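PDB 4KWA: transcriptional regulator from Saccharomonospora viridis, which probably acts as a TetR-family transcriptional repressor that binds DNA through a helix-turn-helix motif, and carries choline in its C-terminal domain. Local coordinates for residues 73-85 against 129-143. Sequence-based numbering, arbitrary orientation.
Sequences TIADARERLVRLV and TIAMTIRTGQKQGVF
The carboxamide of Gln140 makes two hydrogen bonds to the backbone leading into helix 77-85. Gln140 NE2 donates to Ala75 O at 3.0 Å, nearly straight and within the amide plane. Gln140 OE1 accepts from Ala77 N at 3.1 Å. The pair fixes the rotation of the amide. Asp76, between these sites, is the helix N-cap; its OD2 accepts from Arg78 N.

Apolar packing follows along the nearly antiparallel helices. Ala77 CB lies 3.4 Å from Gly137 N, where the CA atoms of the two segments are nearest. Thr133 is a knob among Ala77, Arg80, Leu81 and Leu84. With chi1 at -54°, OG1 lies beside the backbone N and Thr133 CG2 anti to it, crossing Leu81 obliquely, 3.9 Å from Leu81 CB. Leu84 CD1 meets Thr133 OG1 and Thr129 CG2. The Phe143 ring packs obliquely, with CZ 3.8 Å from Leu81 CD2; Ile190 touches both residues.

One water bridges the helices, accepting from Arg80 NE and donating to Thr133 OG1. Thr133 OG1 in turn donates to Thr129 O at 2.6 Å.

Two helices of the TetR ligand-binding domain thus join through a largely apolar centre. The Thr133 hydroxyl within it is satisfied, and Gln140 ties in the start of helix 77-85.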
loop_
_atom_site.group_PDB
_atom_site.type_symbol
_atom_site.label_atom_id
_atom_site.label_comp_id
_atom_site.label_asym_id
_atom_site.label_seq_id
_atom_site.Cartn_x
_atom_site.Cartn_y
_atom_site.Cartn_z
ATOM N N THR A 73 23.614 -18.815 5.181
ATOM C CA THR A 73 25.051 -18.903 4.797
ATOM C C THR A 73 25.678 -17.510 4.442
ATOM O O THR A 73 26.790 -17.446 3.859
ATOM C CB THR A 73 25.319 -19.809 3.588
ATOM O OG1 THR A 73 24.780 -19.166 2.433
ATOM C CG2 THR A 73 24.805 -21.251 3.747
ATOM N N ILE A 74 24.963 -16.408 4.723
ATOM C CA ILE A 74 25.458 -15.080 4.382
ATOM C C ILE A 74 25.933 -14.240 5.551
ATOM O O ILE A 74 25.118 -13.766 6.345
ATOM C CB ILE A 74 24.346 -14.290 3.666
ATOM C CG1 ILE A 74 23.720 -15.195 2.597
ATOM C CG2 ILE A 74 24.931 -13.045 3.053
ATOM C CD1 ILE A 74 24.656 -15.673 1.491
ATOM N N ALA A 75 27.236 -14.008 5.656
ATOM C CA ALA A 75 27.768 -13.207 6.812
ATOM C C ALA A 75 27.983 -11.732 6.506
ATOM O O ALA A 75 27.959 -10.897 7.434
ATOM C CB ALA A 75 29.075 -13.819 7.359
ATOM N N ASP A 76 28.212 -11.386 5.237
ATOM C CA ASP A 76 28.473 -9.987 4.859
ATOM C C ASP A 76 27.136 -9.212 4.926
ATOM O O ASP A 76 26.151 -9.601 4.300
ATOM C CB ASP A 76 29.099 -9.881 3.476
ATOM C CG ASP A 76 29.499 -8.447 3.150
ATOM O OD1 ASP A 76 30.666 -8.106 3.390
ATOM O OD2 ASP A 76 28.640 -7.638 2.792
ATOM N N ALA A 77 27.047 -8.119 5.675
ATOM C CA ALA A 77 25.766 -7.470 5.794
ATOM C C ALA A 77 25.271 -6.812 4.476
ATOM O O ALA A 77 24.099 -6.730 4.268
ATOM C CB ALA A 77 25.777 -6.460 6.968
ATOM N N ARG A 78 26.156 -6.384 3.578
ATOM C CA ARG A 78 25.634 -5.819 2.322
ATOM C C ARG A 78 24.924 -6.924 1.559
ATOM O O ARG A 78 23.796 -6.702 1.042
ATOM C CB ARG A 78 26.703 -5.186 1.409
ATOM C CG ARG A 78 26.129 -4.751 0.048
ATOM C CD ARG A 78 27.097 -4.190 -1.008
ATOM N NE ARG A 78 26.447 -4.363 -2.310
ATOM C CZ ARG A 78 26.311 -5.554 -2.898
ATOM N NH1 ARG A 78 26.783 -6.642 -2.293
ATOM N NH2 ARG A 78 25.664 -5.680 -4.053
ATOM N N GLU A 79 25.571 -8.078 1.458
ATOM C CA GLU A 79 24.944 -9.230 0.751
ATOM C C GLU A 79 23.640 -9.592 1.489
ATOM O O GLU A 79 22.636 -9.867 0.850
ATOM C CB GLU A 79 25.845 -10.472 0.652
ATOM C CG GLU A 79 25.225 -11.528 -0.255
ATOM C CD GLU A 79 25.057 -11.095 -1.732
ATOM O OE1 GLU A 79 25.685 -10.098 -2.176
ATOM O OE2 GLU A 79 24.275 -11.764 -2.457
ATOM N N ARG A 80 23.653 -9.622 2.828
ATOM C CA ARG A 80 22.433 -9.938 3.542
ATOM C C ARG A 80 21.273 -8.983 3.200
ATOM O O ARG A 80 20.153 -9.413 2.892
ATOM C CB ARG A 80 22.644 -9.955 5.074
ATOM C CG ARG A 80 23.414 -11.075 5.624
ATOM C CD ARG A 80 23.508 -10.991 7.142
ATOM N NE ARG A 80 22.297 -11.324 7.830
ATOM C CZ ARG A 80 21.914 -12.568 8.137
ATOM N NH1 ARG A 80 22.567 -13.625 7.647
ATOM N NH2 ARG A 80 20.799 -12.784 8.844
ATOM N N LEU A 81 21.549 -7.683 3.282
ATOM C CA LEU A 81 20.540 -6.622 2.971
ATOM C C LEU A 81 20.054 -6.775 1.514
ATOM O O LEU A 81 18.844 -6.750 1.242
ATOM C CB LEU A 81 21.121 -5.265 3.279
ATOM C CG LEU A 81 20.091 -4.163 3.304
ATOM C CD1 LEU A 81 19.044 -4.388 4.385
ATOM C CD2 LEU A 81 20.755 -2.788 3.449
ATOM N N VAL A 82 20.963 -7.003 0.588
ATOM C CA VAL A 82 20.598 -7.232 -0.829
ATOM C C VAL A 82 19.684 -8.447 -0.980
ATOM O O VAL A 82 18.686 -8.353 -1.677
ATOM C CB VAL A 82 21.835 -7.359 -1.764
ATOM C CG1 VAL A 82 21.431 -7.815 -3.173
ATOM C CG2 VAL A 82 22.590 -6.025 -1.843
ATOM N N ARG A 83 19.968 -9.538 -0.288
ATOM C CA ARG A 83 19.098 -10.707 -0.359
ATOM C C ARG A 83 17.743 -10.474 0.278
ATOM O O ARG A 83 16.741 -10.821 -0.251
ATOM C CB ARG A 83 19.729 -11.883 0.319
ATOM C CG ARG A 83 20.605 -12.671 -0.578
ATOM C CD ARG A 83 21.550 -13.507 0.232
ATOM N NE ARG A 83 22.635 -13.942 -0.602
ATOM C CZ ARG A 83 22.614 -15.032 -1.330
ATOM N NH1 ARG A 83 23.659 -15.307 -2.058
ATOM N NH2 ARG A 83 21.571 -15.839 -1.309
ATOM N N LEU A 84 17.759 -9.880 1.438
ATOM C CA LEU A 84 16.547 -9.504 2.140
ATOM C C LEU A 84 15.612 -8.702 1.282
ATOM O O LEU A 84 14.435 -8.934 1.344
ATOM C CB LEU A 84 16.817 -8.701 3.415
ATOM C CG LEU A 84 17.155 -9.514 4.626
ATOM C CD1 LEU A 84 17.645 -8.609 5.763
ATOM C CD2 LEU A 84 15.920 -10.364 5.041
ATOM N N VAL A 85 16.138 -7.732 0.555
ATOM C CA VAL A 85 15.350 -6.863 -0.300
ATOM C C VAL A 85 14.868 -7.653 -1.486
ATOM O O VAL A 85 13.676 -7.561 -1.828
ATOM C CB VAL A 85 16.146 -5.570 -0.635
ATOM C CG1 VAL A 85 15.461 -4.791 -1.724
ATOM C CG2 VAL A 85 16.328 -4.710 0.626
ATOM N N THR A 129 14.484 -7.056 11.792
ATOM C CA THR A 129 15.439 -7.692 10.946
ATOM C C THR A 129 16.260 -6.679 10.122
ATOM O O THR A 129 17.471 -6.783 9.985
ATOM C CB THR A 129 14.713 -8.681 10.056
ATOM O OG1 THR A 129 14.342 -9.748 10.918
ATOM C CG2 THR A 129 15.644 -9.193 8.947
ATOM N N ILE A 130 15.552 -5.730 9.480
ATOM C CA ILE A 130 16.187 -4.706 8.694
ATOM C C ILE A 130 17.076 -3.880 9.577
ATOM O O ILE A 130 18.292 -3.695 9.260
ATOM C CB ILE A 130 15.119 -3.775 8.044
ATOM C CG1 ILE A 130 14.227 -4.550 7.076
ATOM C CG2 ILE A 130 15.819 -2.670 7.280
ATOM C CD1 ILE A 130 14.992 -5.289 6.004
ATOM N N ALA A 131 16.542 -3.402 10.697
ATOM C CA ALA A 131 17.366 -2.563 11.556
ATOM C C ALA A 131 18.637 -3.274 12.071
ATOM O O ALA A 131 19.753 -2.700 12.170
ATOM C CB ALA A 131 16.493 -2.021 12.726
HETATM N N MSE A 132 18.470 -4.560 12.393
HETATM C CA MSE A 132 19.573 -5.337 12.872
HETATM C C MSE A 132 20.576 -5.485 11.789
HETATM O O MSE A 132 21.777 -5.476 12.081
HETATM C CB MSE A 132 19.108 -6.680 13.409
HETATM C CG MSE A 132 20.283 -7.522 13.841
HETATM SE SE MSE A 132 19.548 -9.331 14.188
HETATM C CE MSE A 132 19.093 -10.152 12.422
ATOM N N THR A 133 20.133 -5.671 10.542
ATOM C CA THR A 133 21.104 -5.812 9.432
ATOM C C THR A 133 21.948 -4.531 9.215
ATOM O O THR A 133 23.165 -4.561 8.969
ATOM C CB THR A 133 20.342 -6.203 8.202
ATOM O OG1 THR A 133 19.586 -7.391 8.581
ATOM C CG2 THR A 133 21.295 -6.524 6.968
ATOM N N ILE A 134 21.262 -3.401 9.285
ATOM C CA ILE A 134 21.916 -2.115 9.209
ATOM C C ILE A 134 22.980 -1.975 10.272
ATOM O O ILE A 134 24.115 -1.618 9.905
ATOM C CB ILE A 134 20.878 -0.966 9.199
ATOM C CG1 ILE A 134 20.101 -1.067 7.881
ATOM C CG2 ILE A 134 21.552 0.374 9.318
ATOM C CD1 ILE A 134 18.777 -0.318 7.908
ATOM N N ARG A 135 22.660 -2.250 11.552
ATOM C CA ARG A 135 23.656 -2.127 12.615
ATOM C C ARG A 135 24.812 -3.127 12.435
ATOM O O ARG A 135 25.956 -2.869 12.767
ATOM C CB ARG A 135 22.967 -2.312 13.998
ATOM C CG ARG A 135 21.911 -1.259 14.237
ATOM C CD ARG A 135 21.232 -1.454 15.601
ATOM N NE ARG A 135 20.056 -0.627 15.870
ATOM C CZ ARG A 135 18.814 -1.127 15.889
ATOM N NH1 ARG A 135 18.597 -2.484 15.735
ATOM N NH2 ARG A 135 17.825 -0.338 16.171
ATOM N N THR A 136 24.566 -4.296 11.863
ATOM C CA THR A 136 25.735 -5.158 11.619
ATOM C C THR A 136 26.683 -4.547 10.541
ATOM O O THR A 136 27.919 -4.577 10.726
ATOM C CB THR A 136 25.297 -6.588 11.197
ATOM O OG1 THR A 136 24.424 -7.138 12.162
ATOM C CG2 THR A 136 26.440 -7.544 11.047
ATOM N N GLY A 137 26.130 -4.106 9.425
ATOM C CA GLY A 137 26.938 -3.499 8.332
ATOM C C GLY A 137 27.662 -2.258 8.849
ATOM O O GLY A 137 28.769 -1.900 8.381
ATOM N N GLN A 138 27.038 -1.561 9.818
ATOM C CA GLN A 138 27.663 -0.414 10.425
ATOM C C GLN A 138 28.854 -0.880 11.207
ATOM O O GLN A 138 29.937 -0.292 11.044
ATOM C CB GLN A 138 26.682 0.356 11.310
ATOM C CG GLN A 138 25.723 1.174 10.475
ATOM C CD GLN A 138 24.588 1.843 11.279
ATOM O OE1 GLN A 138 24.208 1.404 12.370
ATOM N NE2 GLN A 138 24.005 2.810 10.689
ATOM N N LYS A 139 28.687 -1.917 12.020
ATOM C CA LYS A 139 29.843 -2.457 12.823
ATOM C C LYS A 139 30.982 -3.007 11.918
ATOM O O LYS A 139 32.195 -2.877 12.218
ATOM C CB LYS A 139 29.380 -3.516 13.799
ATOM C CG LYS A 139 30.455 -3.929 14.823
ATOM C CD LYS A 139 29.976 -4.856 15.952
ATOM C CE LYS A 139 29.480 -6.252 15.550
ATOM N NZ LYS A 139 28.089 -6.373 14.990
ATOM N N GLN A 140 30.586 -3.692 10.838
ATOM C CA GLN A 140 31.517 -4.239 9.849
ATOM C C GLN A 140 32.239 -3.112 9.029
ATOM O O GLN A 140 33.173 -3.395 8.268
ATOM C CB GLN A 140 30.740 -5.175 8.879
ATOM C CG GLN A 140 30.257 -6.479 9.529
ATOM C CD GLN A 140 29.579 -7.425 8.538
ATOM O OE1 GLN A 140 29.336 -7.074 7.410
ATOM N NE2 GLN A 140 29.328 -8.644 8.959
ATOM N N GLY A 141 31.734 -1.879 9.108
ATOM C CA GLY A 141 32.267 -0.704 8.413
ATOM C C GLY A 141 31.857 -0.610 6.957
ATOM O O GLY A 141 32.451 0.147 6.173
ATOM N N VAL A 142 30.825 -1.334 6.557
ATOM C CA VAL A 142 30.409 -1.240 5.156
ATOM C C VAL A 142 29.227 -0.333 4.932
ATOM O O VAL A 142 28.987 0.094 3.778
ATOM C CB VAL A 142 30.212 -2.636 4.542
ATOM C CG1 VAL A 142 29.668 -2.545 3.133
ATOM C CG2 VAL A 142 31.530 -3.423 4.521
ATOM N N PHE A 143 28.536 0.002 6.028
ATOM C CA PHE A 143 27.396 0.882 6.014
ATOM C C PHE A 143 27.716 2.159 6.809
ATOM O O PHE A 143 28.369 2.087 7.840
ATOM C CB PHE A 143 26.087 0.285 6.623
ATOM C CG PHE A 143 25.501 -0.885 5.908
ATOM C CD1 PHE A 143 25.725 -1.148 4.582
ATOM C CD2 PHE A 143 24.623 -1.668 6.555
ATOM C CE1 PHE A 143 25.125 -2.276 3.974
ATOM C CE2 PHE A 143 24.069 -2.781 5.975
ATOM C CZ PHE A 143 24.308 -3.079 4.650
HETATM O O HOH W 1 20.535 -9.658 9.360
#